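Local coordinates for CRISPR system Cmr subunit Cmr6 (PDB 4W8V), which binds RNA as part of the type III-B Cmr ribonucleoprotein complex, which it caps together with Cmr1 in CRISPR defence against mobile genetic elements, at residues E36-I39 against R40-N44; T83-D86 against A87-G91; I125-E128 against L129-I132; I148-A151 against E152-A155; N179-P183 against G184-D188. All coordinates share one frame; numbering follows the deposited sequence.

Contact 1 (E36-I39 against R40-N44); sequences ETSI and RLLRN
Thr37 and Leu41 touch along one side of helix 34-43, a short surface alpha-helix whose last turn widens to a pi-type turn. The alpha-helical ladder runs from residue i to i+4. Arg40, Leu41, Leu42 and Arg43 each give their N-H to the carbonyl four residues back.

Leu41 can be followed outward from CB. CB rests 3.4 Å from Thr37 O. CG stays beside the same carbonyl oxygen, because it is anti to its own carbonyl carbon (chi1 -62°). CD1 reaches Thr37 CG2 at 3.7 Å, with the two side chains side by side and pointing the same way. CD2, the second branch, lies over one face of the Arg40 guanidinium, offset toward its rim.

Arg40 departs in another direction, with CG anti to the backbone N (chi1 -176°). Its chain bends at chi3. Its NE makes a salt bridge with Glu32, and its NH1 bonds to Gly46 O. These partners tie the helix to the loops before and after it.

Leu42 packs its CB, CG and CD1 against Ser38 O, while CD1 lies 4.1 Å from Ser38 CB. Ser38 OG turns back along the helix to Val34 O.

At the last turn Ile39 O receives two N-H groups. The bond from Arg43 N is 3.0 Å long, with the donor above the carbonyl plane. The one from Asn44 N is weak. The Asn44 side chain runs alongside Ile39, and its ND2 lies 3.4 Å from Ile39 CG2.

Contact 2 (T83-D86 against A87-G91); sequences TVQD and AFMKG
Thr83 O, Val84 O and Gln85 O accept the N-H groups of Ala87, Phe88 and Met89 in regular i to i+4 bonds of alpha-helix 77-90, and Asp86 O then accepts two donors near the C-terminal end of this helix. Lys90 N comes to Asp86 O at 2.8 Å, tilted from the carbonyl plane. Gly91 N reaches the same oxygen within that plane, at 3.2 Å.

On the buried side, Val84 and Phe88 lie side by side. Val84 CG1 is anti to the backbone N (chi1 178°), which sets it 3.8 Å from Phe88 CD2. Val84 O approaches the edge of the same ring, near its plane. Phe88 also meets Tyr64 of helix 52-68 and Ile126 and Leu129 of helix 122-133, so this ring packs where three helices come together. Ala87 meets Ile96 of helix 93-96.

Gln85 and Met89 cross at a slant one turn apart, with Gln85 CG 4.0 Å from Met89 SD.

Asp86 and Lys90 point the same way on the outer side. Asp86 OD2 and Lys90 NZ are 4.1 Å apart, beyond a salt bridge, and Asp86 OD2 instead has a salt bridge to Lys82. A water links the two: it accepts from Lys90 NZ and donates to Asp86 OD2 at 2.9 Å.

Contact 3 (I125-E128 against L129-I132); sequences IIDE and LIRI
Residues 125-132 form a largely buried part of alpha-helix 122-133, and Ile125 and Ile126 here meet the residues one turn ahead. The backbone ladder is unbroken: Leu129, Ile130, Arg131 and Ile132 donate to the carbonyls of Ile125, Ile126, Asp127 and Glu128, at 2.8 to 2.9 Å.

Ile125 and Leu129 run side by side. Ile125 CG2 meets Leu129 CD1 at 4.0 Å, and Leu129 CG sits close to Ile125 O. The next pair, Ile126 and Ile130, is angled instead. Ile126 CG2 is anti to the backbone N, and this branch meets Ile130 CD1 at 4.0 Å. Ile130 CG1 leans on Ile126 O at 3.1 Å. Ile130 CD1 also comes 4.1 Å from Asp127 OD1, beside a carboxylate that makes a salt bridge with Lys94.

Glu128 and Arg131 bring opposite charges near each other without a salt bridge. Glu128 OE2 is 4.4 Å from Arg131 NH1 but lies well out of the guanidinium plane, so no N-H points at it. Each has other partners. Glu128 pairs with Lys217 and Lys120, and Arg131 with Asp211 and Glu141. The two lysines probably offset much of the charge on the buried Glu128.

Leu129 packs on Leu221, and Ile132 on Leu214. The whole is a mostly buried alpha-helix with apolar i to i+4 pairs, packed against helices 77-90 and 212-228.

Contact 4 (I148-A151 against E152-A155); sequences IPIA and EEIA
This is a local turn at the edge of the four-stranded antiparallel sheet, where the chain leaves strand 143-149 and Ile150 meets Glu152, Glu153 and Ile154. A short stretch of 3-10 conformation at Ala151 and Glu152 makes the bend. Two i to i+3 bonds hold it. Glu153 N donates to Ile150 O and Ile154 N to Ala151 O, both at 3.1 Å. In each the donor stands above the carbonyl plane, by 48° and 53°, and not on a lone pair.

Ile150 CG2 is the methyl that both glutamates approach. Glu152 comes back over it: CG takes the crowded position between the backbone N and the carbonyl carbon (chi1 56°), and the chain folds again at chi2. This brings Glu152 OE2 to 3.4 Å from Ile150 CG2. Glu153 approaches the same methyl with its CG, at 3.7 Å. The Glu153 carboxylate continues past it to a salt bridge with Lys18 and a hydrogen bond with Tyr245, so the turn is fastened to the sheet.

Ile154 turns its CG1 branch inward. This CG1 lies 3.4 Å from Ile150 O, and the side chain packs on Pro202 of the adjacent strand 202-209. Ile150 is itself backbone-bonded to Pro202.

A water spans the outgoing end of the turn, donating to Ala151 O at 2.7 Å and to Ile154 O at 3.0 Å.

Contact 5 (N179-P183 against G184-D188); sequences NVPPP and GDWYD
Val180 opens the contact only loosely, with its O 4.2 Å from Tyr187 OH in a loop that doubles back on itself. The peptide bond after Val180 is cis, and it leads into three prolines in a row.

Pro181 carries most of the packing. Its CB sits 3.6 Å from Trp186 CA, and its CG meets Trp186 CE3 at an oblique approach. The same CG makes a CH-pi contact with Tyr187. It lies 3.9 Å from the ring centroid and 16° off the ring normal, over the face. Pro181 CD reaches Tyr187 CZ and OH. The Tyr187 ring in turn sets its CD2 over the centre of one face of the Trp186 ring, 3.4 Å above the plane, so the proline and both aromatics form one cluster.

Pro182 begins a type II beta turn that ends at Asp185. Asp185 N closes it with a bond to Pro182 O, 2.9 Å long. Pro182 CG also lies beside Asp185 CB, the two side chains pointing the same way. With CG anti to the backbone N (chi1 -156°), Asp185 brings OD1 to Trp186 N at 2.6 Å, met on the anti side of the carboxylate.

Pro183 and Gly184 form the corner. Gly184 has phi 88°, where a beta carbon would clash with Pro183 O.

This surface loop belongs to the connection from strand 161-165 to strand 192-197, neighbours in the three-stranded antiparallel sheet. Val180, Pro182, Asp185 and Tyr187 touch His168, which follows strand 161-165, and Asp188 is backbone hydrogen-bonded to Pro167.

How the contacts relate
The five contacts follow one another along the chain, in the C-terminal, RAMP-family part of Cmr6. Contacts 1 and 4 have centres 12 Å apart and touch, with Asn44 and Arg43 against Pro149 and Ala151; this joins helix 34-43 to the end of an outer strand of the four-stranded sheet. Contacts 2 and 3 have centres 13 Å apart and touch through Phe88, joining helices 77-90 and 122-133. The two pairs lie on opposite sides of the chain's centre, their centres 34 to 37 Å apart. Contact 5 stands alone, its centre at least 25 Å from any other. The helical side, the sheet edge with helix 34-43, and the surface loop are three separate regions.

Contact 1 (E36-I39 against R40-N44)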
# COMPACT_ATOMS: atom_id res chain seq x y z
N GLU A 36 -7.39 -20.49 -2.42
CA GLU A 36 -6.09 -19.86 -2.23
C GLU A 36 -4.96 -20.87 -2.13
O GLU A 36 -3.86 -20.63 -2.64
CB GLU A 36 -6.06 -18.96 -0.98
CG GLU A 36 -6.93 -17.72 -1.07
CD GLU A 36 -7.06 -17.00 0.30
OE1 GLU A 36 -7.43 -17.67 1.29
OE2 GLU A 36 -6.80 -15.79 0.37
N THR A 37 -5.22 -21.98 -1.43
CA THR A 37 -4.24 -23.05 -1.32
C THR A 37 -4.01 -23.72 -2.69
O THR A 37 -2.89 -24.06 -3.07
CB THR A 37 -4.70 -24.10 -0.32
OG1 THR A 37 -4.81 -23.51 0.99
CG2 THR A 37 -3.72 -25.25 -0.26
N SER A 38 -5.09 -23.88 -3.45
CA SER A 38 -4.97 -24.52 -4.77
C SER A 38 -4.04 -23.74 -5.71
O SER A 38 -3.05 -24.26 -6.20
CB SER A 38 -6.35 -24.67 -5.41
OG SER A 38 -7.10 -25.64 -4.70
N ILE A 39 -4.37 -22.48 -5.97
CA ILE A 39 -3.50 -21.62 -6.75
C ILE A 39 -2.07 -21.58 -6.22
O ILE A 39 -1.12 -21.73 -6.98
CB ILE A 39 -4.05 -20.17 -6.79
CG1 ILE A 39 -5.47 -20.17 -7.40
CG2 ILE A 39 -3.11 -19.25 -7.57
CD1 ILE A 39 -5.47 -20.12 -8.92
N ARG A 40 -1.90 -21.42 -4.91
CA ARG A 40 -0.55 -21.20 -4.37
C ARG A 40 0.33 -22.45 -4.51
O ARG A 40 1.47 -22.36 -4.94
CB ARG A 40 -0.61 -20.76 -2.90
CG ARG A 40 0.75 -20.42 -2.29
CD ARG A 40 0.64 -19.76 -0.89
NE ARG A 40 0.29 -20.71 0.16
CZ ARG A 40 1.16 -21.52 0.73
NH1 ARG A 40 2.44 -21.50 0.38
NH2 ARG A 40 0.76 -22.35 1.68
N LEU A 41 -0.21 -23.61 -4.15
CA LEU A 41 0.58 -24.83 -4.20
C LEU A 41 0.81 -25.29 -5.65
O LEU A 41 1.94 -25.60 -6.05
CB LEU A 41 -0.08 -25.95 -3.40
CG LEU A 41 -0.28 -25.74 -1.88
CD1 LEU A 41 -0.69 -27.05 -1.22
CD2 LEU A 41 0.97 -25.17 -1.20
N LEU A 42 -0.25 -25.28 -6.45
CA LEU A 42 -0.26 -25.98 -7.74
C LEU A 42 0.19 -25.10 -8.91
O LEU A 42 0.71 -25.60 -9.90
CB LEU A 42 -1.66 -26.53 -8.02
CG LEU A 42 -2.31 -27.42 -6.97
CD1 LEU A 42 -3.82 -27.42 -7.14
CD2 LEU A 42 -1.77 -28.84 -7.03
N ARG A 43 -0.03 -23.80 -8.79
CA ARG A 43 0.35 -22.86 -9.83
C ARG A 43 1.65 -22.11 -9.53
O ARG A 43 2.50 -21.93 -10.42
CB ARG A 43 -0.77 -21.85 -10.03
CG ARG A 43 -2.08 -22.49 -10.42
CD ARG A 43 -2.04 -22.95 -11.88
NE ARG A 43 -1.95 -21.79 -12.77
CZ ARG A 43 -1.09 -21.67 -13.77
NH1 ARG A 43 -0.22 -22.65 -14.01
NH2 ARG A 43 -1.09 -20.58 -14.52
N ASN A 44 1.80 -21.65 -8.29
CA ASN A 44 2.82 -20.65 -8.00
C ASN A 44 4.02 -21.09 -7.15
O ASN A 44 4.73 -20.25 -6.62
CB ASN A 44 2.16 -19.46 -7.32
CG ASN A 44 1.12 -18.80 -8.19
OD1 ASN A 44 1.22 -18.81 -9.42
ND2 ASN A 44 0.11 -18.19 -7.55

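Contact 2 (T83-D86 against A87-G91)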
# COMPACT_ATOMS: atom_id res chain seq x y z
N THR A 83 -3.37 13.33 12.03
CA THR A 83 -4.54 14.13 11.71
C THR A 83 -5.07 13.81 10.32
O THR A 83 -6.26 13.61 10.15
CB THR A 83 -4.23 15.63 11.80
OG1 THR A 83 -3.90 15.96 13.15
CG2 THR A 83 -5.43 16.44 11.36
N VAL A 84 -4.19 13.80 9.32
CA VAL A 84 -4.61 13.54 7.95
C VAL A 84 -5.16 12.12 7.83
O VAL A 84 -6.19 11.89 7.19
CB VAL A 84 -3.45 13.74 6.94
CG1 VAL A 84 -3.91 13.41 5.52
CG2 VAL A 84 -2.92 15.17 7.01
N GLN A 85 -4.48 11.17 8.47
CA GLN A 85 -4.86 9.76 8.42
C GLN A 85 -6.24 9.56 9.04
O GLN A 85 -7.15 9.01 8.41
CB GLN A 85 -3.78 8.91 9.12
CG GLN A 85 -4.09 7.45 9.37
CD GLN A 85 -3.31 6.90 10.55
OE1 GLN A 85 -3.65 7.17 11.71
NE2 GLN A 85 -2.25 6.16 10.28
N ASP A 86 -6.42 10.06 10.27
CA ASP A 86 -7.70 9.94 10.97
C ASP A 86 -8.82 10.61 10.20
O ASP A 86 -9.95 10.13 10.21
CB ASP A 86 -7.62 10.53 12.38
CG ASP A 86 -6.84 9.66 13.34
OD1 ASP A 86 -6.50 8.52 12.96
OD2 ASP A 86 -6.59 10.09 14.49
N ALA A 87 -8.51 11.73 9.55
CA ALA A 87 -9.50 12.47 8.79
C ALA A 87 -9.99 11.68 7.60
O ALA A 87 -11.19 11.52 7.40
CB ALA A 87 -8.94 13.79 8.33
N PHE A 88 -9.07 11.18 6.79
CA PHE A 88 -9.48 10.42 5.63
C PHE A 88 -10.19 9.11 6.01
O PHE A 88 -11.16 8.73 5.37
CB PHE A 88 -8.28 10.12 4.74
CG PHE A 88 -8.04 11.16 3.69
CD1 PHE A 88 -8.69 11.09 2.46
CD2 PHE A 88 -7.15 12.20 3.90
CE1 PHE A 88 -8.47 12.03 1.47
CE2 PHE A 88 -6.92 13.14 2.91
CZ PHE A 88 -7.59 13.06 1.70
N MET A 89 -9.72 8.45 7.06
CA MET A 89 -10.21 7.12 7.38
C MET A 89 -11.44 7.09 8.32
O MET A 89 -12.25 6.17 8.24
CB MET A 89 -9.08 6.27 7.98
CG MET A 89 -7.89 6.08 7.04
SD MET A 89 -6.65 4.89 7.61
CE MET A 89 -7.56 3.36 7.37
N LYS A 90 -11.57 8.10 9.18
CA LYS A 90 -12.61 8.09 10.20
C LYS A 90 -13.60 9.24 10.07
O LYS A 90 -14.79 9.09 10.37
CB LYS A 90 -11.98 8.11 11.60
CG LYS A 90 -11.32 6.80 12.00
CD LYS A 90 -10.27 7.01 13.07
CE LYS A 90 -10.86 7.57 14.36
NZ LYS A 90 -9.80 7.78 15.39
N GLY A 91 -13.12 10.40 9.63
CA GLY A 91 -13.95 11.58 9.57
C GLY A 91 -14.19 12.10 8.17
O GLY A 91 -14.25 11.33 7.21
O HOH W 1 -8.95 9.97 16.20

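Contact 3 (I125-E128 against L129-I132)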
# COMPACT_ATOMS: atom_id res chain seq x y z
N ILE A 125 -7.81 17.85 -5.30
CA ILE A 125 -7.10 16.58 -5.17
C ILE A 125 -7.67 15.74 -4.03
O ILE A 125 -7.76 14.51 -4.13
CB ILE A 125 -5.59 16.79 -4.94
CG1 ILE A 125 -4.96 17.59 -6.07
CG2 ILE A 125 -4.86 15.45 -4.81
CD1 ILE A 125 -3.47 17.76 -5.93
N ILE A 126 -8.05 16.41 -2.96
CA ILE A 126 -8.75 15.77 -1.85
C ILE A 126 -9.98 15.03 -2.37
O ILE A 126 -10.29 13.93 -1.90
CB ILE A 126 -9.17 16.80 -0.79
CG1 ILE A 126 -7.94 17.52 -0.23
CG2 ILE A 126 -9.94 16.13 0.34
CD1 ILE A 126 -7.06 16.62 0.60
N ASP A 127 -10.65 15.61 -3.35
CA ASP A 127 -11.86 15.01 -3.91
C ASP A 127 -11.54 13.76 -4.71
O ASP A 127 -12.25 12.77 -4.63
CB ASP A 127 -12.60 16.02 -4.79
CG ASP A 127 -13.25 17.11 -3.98
OD1 ASP A 127 -13.66 16.83 -2.83
OD2 ASP A 127 -13.35 18.25 -4.48
N GLU A 128 -10.47 13.81 -5.50
CA GLU A 128 -10.07 12.66 -6.29
C GLU A 128 -9.64 11.52 -5.38
O GLU A 128 -9.87 10.35 -5.68
CB GLU A 128 -8.96 13.03 -7.27
CG GLU A 128 -9.42 13.95 -8.40
CD GLU A 128 -8.55 13.85 -9.64
OE1 GLU A 128 -7.39 14.29 -9.58
OE2 GLU A 128 -9.03 13.32 -10.67
N LEU A 129 -9.04 11.88 -4.24
CA LEU A 129 -8.57 10.90 -3.27
C LEU A 129 -9.74 10.33 -2.48
O LEU A 129 -9.76 9.15 -2.14
CB LEU A 129 -7.55 11.51 -2.31
CG LEU A 129 -6.20 11.90 -2.90
CD1 LEU A 129 -5.40 12.75 -1.92
CD2 LEU A 129 -5.41 10.67 -3.29
N ILE A 130 -10.72 11.19 -2.18
CA ILE A 130 -11.98 10.73 -1.63
C ILE A 130 -12.60 9.70 -2.57
O ILE A 130 -13.07 8.65 -2.14
CB ILE A 130 -12.95 11.90 -1.38
CG1 ILE A 130 -12.51 12.71 -0.16
CG2 ILE A 130 -14.37 11.39 -1.15
CD1 ILE A 130 -13.30 13.99 0.06
N ARG A 131 -12.57 9.97 -3.87
CA ARG A 131 -13.15 9.03 -4.83
C ARG A 131 -12.34 7.74 -4.97
O ARG A 131 -12.91 6.67 -5.12
CB ARG A 131 -13.30 9.72 -6.19
CG ARG A 131 -14.27 10.88 -6.17
CD ARG A 131 -14.25 11.60 -7.50
NE ARG A 131 -14.40 10.65 -8.58
CZ ARG A 131 -13.88 10.80 -9.79
NH1 ARG A 131 -13.17 11.89 -10.08
NH2 ARG A 131 -14.07 9.86 -10.71
N ILE A 132 -11.01 7.85 -4.94
CA ILE A 132 -10.15 6.69 -5.11
C ILE A 132 -10.30 5.68 -3.98
O ILE A 132 -10.52 4.49 -4.23
CB ILE A 132 -8.67 7.11 -5.24
CG1 ILE A 132 -8.43 7.79 -6.58
CG2 ILE A 132 -7.74 5.90 -5.10
CD1 ILE A 132 -7.02 8.32 -6.76

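Contact 4 (I148-A151 against E152-A155)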
# COMPACT_ATOMS: atom_id res chain seq x y z
N ILE A 148 -0.79 -10.70 -7.78
CA ILE A 148 -0.71 -12.15 -7.89
C ILE A 148 0.54 -12.63 -8.64
O ILE A 148 0.94 -12.02 -9.63
CB ILE A 148 -1.99 -12.66 -8.57
CG1 ILE A 148 -2.22 -11.90 -9.88
CG2 ILE A 148 -3.19 -12.45 -7.66
CD1 ILE A 148 -3.62 -11.90 -10.37
N PRO A 149 1.18 -13.70 -8.15
CA PRO A 149 2.35 -14.29 -8.79
C PRO A 149 2.03 -14.71 -10.22
O PRO A 149 0.99 -15.30 -10.46
CB PRO A 149 2.65 -15.52 -7.92
CG PRO A 149 2.06 -15.22 -6.63
CD PRO A 149 0.83 -14.42 -6.92
N ILE A 150 2.91 -14.35 -11.15
CA ILE A 150 2.76 -14.75 -12.54
C ILE A 150 3.55 -16.04 -12.76
O ILE A 150 4.76 -16.01 -13.00
CB ILE A 150 3.24 -13.65 -13.50
CG1 ILE A 150 2.53 -12.34 -13.12
CG2 ILE A 150 2.98 -14.08 -14.95
CD1 ILE A 150 3.03 -11.10 -13.82
N ALA A 151 2.85 -17.16 -12.65
CA ALA A 151 3.47 -18.46 -12.58
C ALA A 151 4.41 -18.72 -13.76
O ALA A 151 5.56 -19.11 -13.55
CB ALA A 151 2.39 -19.53 -12.53
N GLU A 152 3.95 -18.47 -14.98
CA GLU A 152 4.75 -18.76 -16.17
C GLU A 152 6.07 -18.00 -16.22
O GLU A 152 7.05 -18.48 -16.79
CB GLU A 152 3.96 -18.47 -17.45
CG GLU A 152 3.41 -17.07 -17.59
CD GLU A 152 2.05 -16.90 -16.91
OE1 GLU A 152 1.72 -17.72 -16.02
OE2 GLU A 152 1.31 -15.96 -17.27
N GLU A 153 6.12 -16.82 -15.62
CA GLU A 153 7.33 -16.01 -15.69
C GLU A 153 8.27 -16.25 -14.53
O GLU A 153 9.19 -15.49 -14.31
CB GLU A 153 6.98 -14.54 -15.80
CG GLU A 153 6.09 -14.26 -16.97
CD GLU A 153 6.03 -12.81 -17.29
OE1 GLU A 153 7.00 -12.11 -16.93
OE2 GLU A 153 5.03 -12.37 -17.88
N ILE A 154 8.04 -17.32 -13.80
CA ILE A 154 8.93 -17.68 -12.73
C ILE A 154 9.95 -18.65 -13.29
O ILE A 154 9.62 -19.78 -13.64
CB ILE A 154 8.16 -18.29 -11.54
CG1 ILE A 154 7.22 -17.23 -10.95
CG2 ILE A 154 9.13 -18.82 -10.50
CD1 ILE A 154 6.32 -17.70 -9.81
N ALA A 155 11.19 -18.16 -13.41
CA ALA A 155 12.26 -18.89 -14.09
C ALA A 155 12.57 -20.21 -13.41
O ALA A 155 12.25 -21.28 -13.94
CB ALA A 155 13.51 -18.02 -14.15
O HOH W 2 7.13 -21.25 -14.23

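Contact 5 (N179-P183 against G184-D188)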
# COMPACT_ATOMS: atom_id res chain seq x y z
N ASN A 179 11.55 2.85 19.83
CA ASN A 179 11.79 1.52 19.31
C ASN A 179 10.49 0.76 19.41
O ASN A 179 9.51 1.24 19.98
CB ASN A 179 12.92 0.82 20.05
CG ASN A 179 14.08 0.47 19.13
OD1 ASN A 179 13.87 -0.04 18.03
ND2 ASN A 179 15.29 0.78 19.56
N VAL A 180 10.46 -0.42 18.83
CA VAL A 180 9.22 -1.15 18.69
C VAL A 180 9.44 -2.60 19.10
O VAL A 180 10.43 -3.20 18.71
CB VAL A 180 8.68 -1.06 17.24
CG1 VAL A 180 7.66 -2.08 17.02
CG2 VAL A 180 8.03 0.26 17.05
N PRO A 181 8.53 -3.14 19.93
CA PRO A 181 7.44 -2.44 20.61
C PRO A 181 7.98 -1.44 21.63
O PRO A 181 9.06 -1.69 22.16
CB PRO A 181 6.66 -3.56 21.30
CG PRO A 181 7.04 -4.80 20.56
CD PRO A 181 8.46 -4.60 20.14
N PRO A 182 7.27 -0.33 21.87
CA PRO A 182 7.65 0.70 22.85
C PRO A 182 7.61 0.16 24.29
O PRO A 182 6.94 -0.84 24.53
CB PRO A 182 6.62 1.80 22.63
CG PRO A 182 5.43 1.09 22.03
CD PRO A 182 5.99 -0.01 21.21
N PRO A 183 8.31 0.81 25.24
CA PRO A 183 8.39 0.26 26.60
C PRO A 183 7.00 0.08 27.21
O PRO A 183 6.13 0.92 27.03
CB PRO A 183 9.19 1.32 27.37
CG PRO A 183 9.94 2.06 26.32
CD PRO A 183 9.03 2.10 25.13
N GLY A 184 6.80 -1.03 27.91
CA GLY A 184 5.50 -1.35 28.47
C GLY A 184 4.58 -2.12 27.52
O GLY A 184 3.60 -2.72 27.96
N ASP A 185 4.91 -2.09 26.23
CA ASP A 185 4.09 -2.74 25.20
C ASP A 185 4.84 -3.95 24.63
O ASP A 185 6.03 -4.14 24.91
CB ASP A 185 3.74 -1.73 24.09
CG ASP A 185 2.47 -2.10 23.33
OD1 ASP A 185 2.09 -3.29 23.32
OD2 ASP A 185 1.85 -1.20 22.73
N TRP A 186 4.17 -4.77 23.83
CA TRP A 186 4.82 -5.96 23.30
C TRP A 186 4.00 -6.61 22.19
O TRP A 186 2.93 -6.13 21.83
CB TRP A 186 5.09 -6.98 24.43
CG TRP A 186 6.14 -8.01 24.08
CD1 TRP A 186 5.97 -9.36 24.02
CD2 TRP A 186 7.50 -7.76 23.70
NE1 TRP A 186 7.15 -9.98 23.64
CE2 TRP A 186 8.10 -9.01 23.45
CE3 TRP A 186 8.27 -6.60 23.57
CZ2 TRP A 186 9.43 -9.13 23.06
CZ3 TRP A 186 9.60 -6.72 23.19
CH2 TRP A 186 10.17 -7.98 22.95
N TYR A 187 4.53 -7.70 21.66
CA TYR A 187 3.82 -8.55 20.72
C TYR A 187 2.68 -9.28 21.42
O TYR A 187 2.76 -9.59 22.60
CB TYR A 187 4.78 -9.55 20.07
CG TYR A 187 5.99 -8.91 19.46
CD1 TYR A 187 5.94 -8.39 18.18
CD2 TYR A 187 7.19 -8.83 20.17
CE1 TYR A 187 7.05 -7.79 17.61
CE2 TYR A 187 8.31 -8.22 19.60
CZ TYR A 187 8.23 -7.71 18.31
OH TYR A 187 9.31 -7.11 17.73
N ASP A 188 1.63 -9.57 20.65
CA ASP A 188 0.53 -10.37 21.13
C ASP A 188 0.95 -11.84 21.06
O ASP A 188 1.84 -12.18 20.27
CB ASP A 188 -0.72 -10.08 20.29
CG ASP A 188 -1.17 -8.64 20.42
OD1 ASP A 188 -1.25 -8.14 21.57
OD2 ASP A 188 -1.41 -8.00 19.37
O HOH W 3 8.56 -2.77 25.27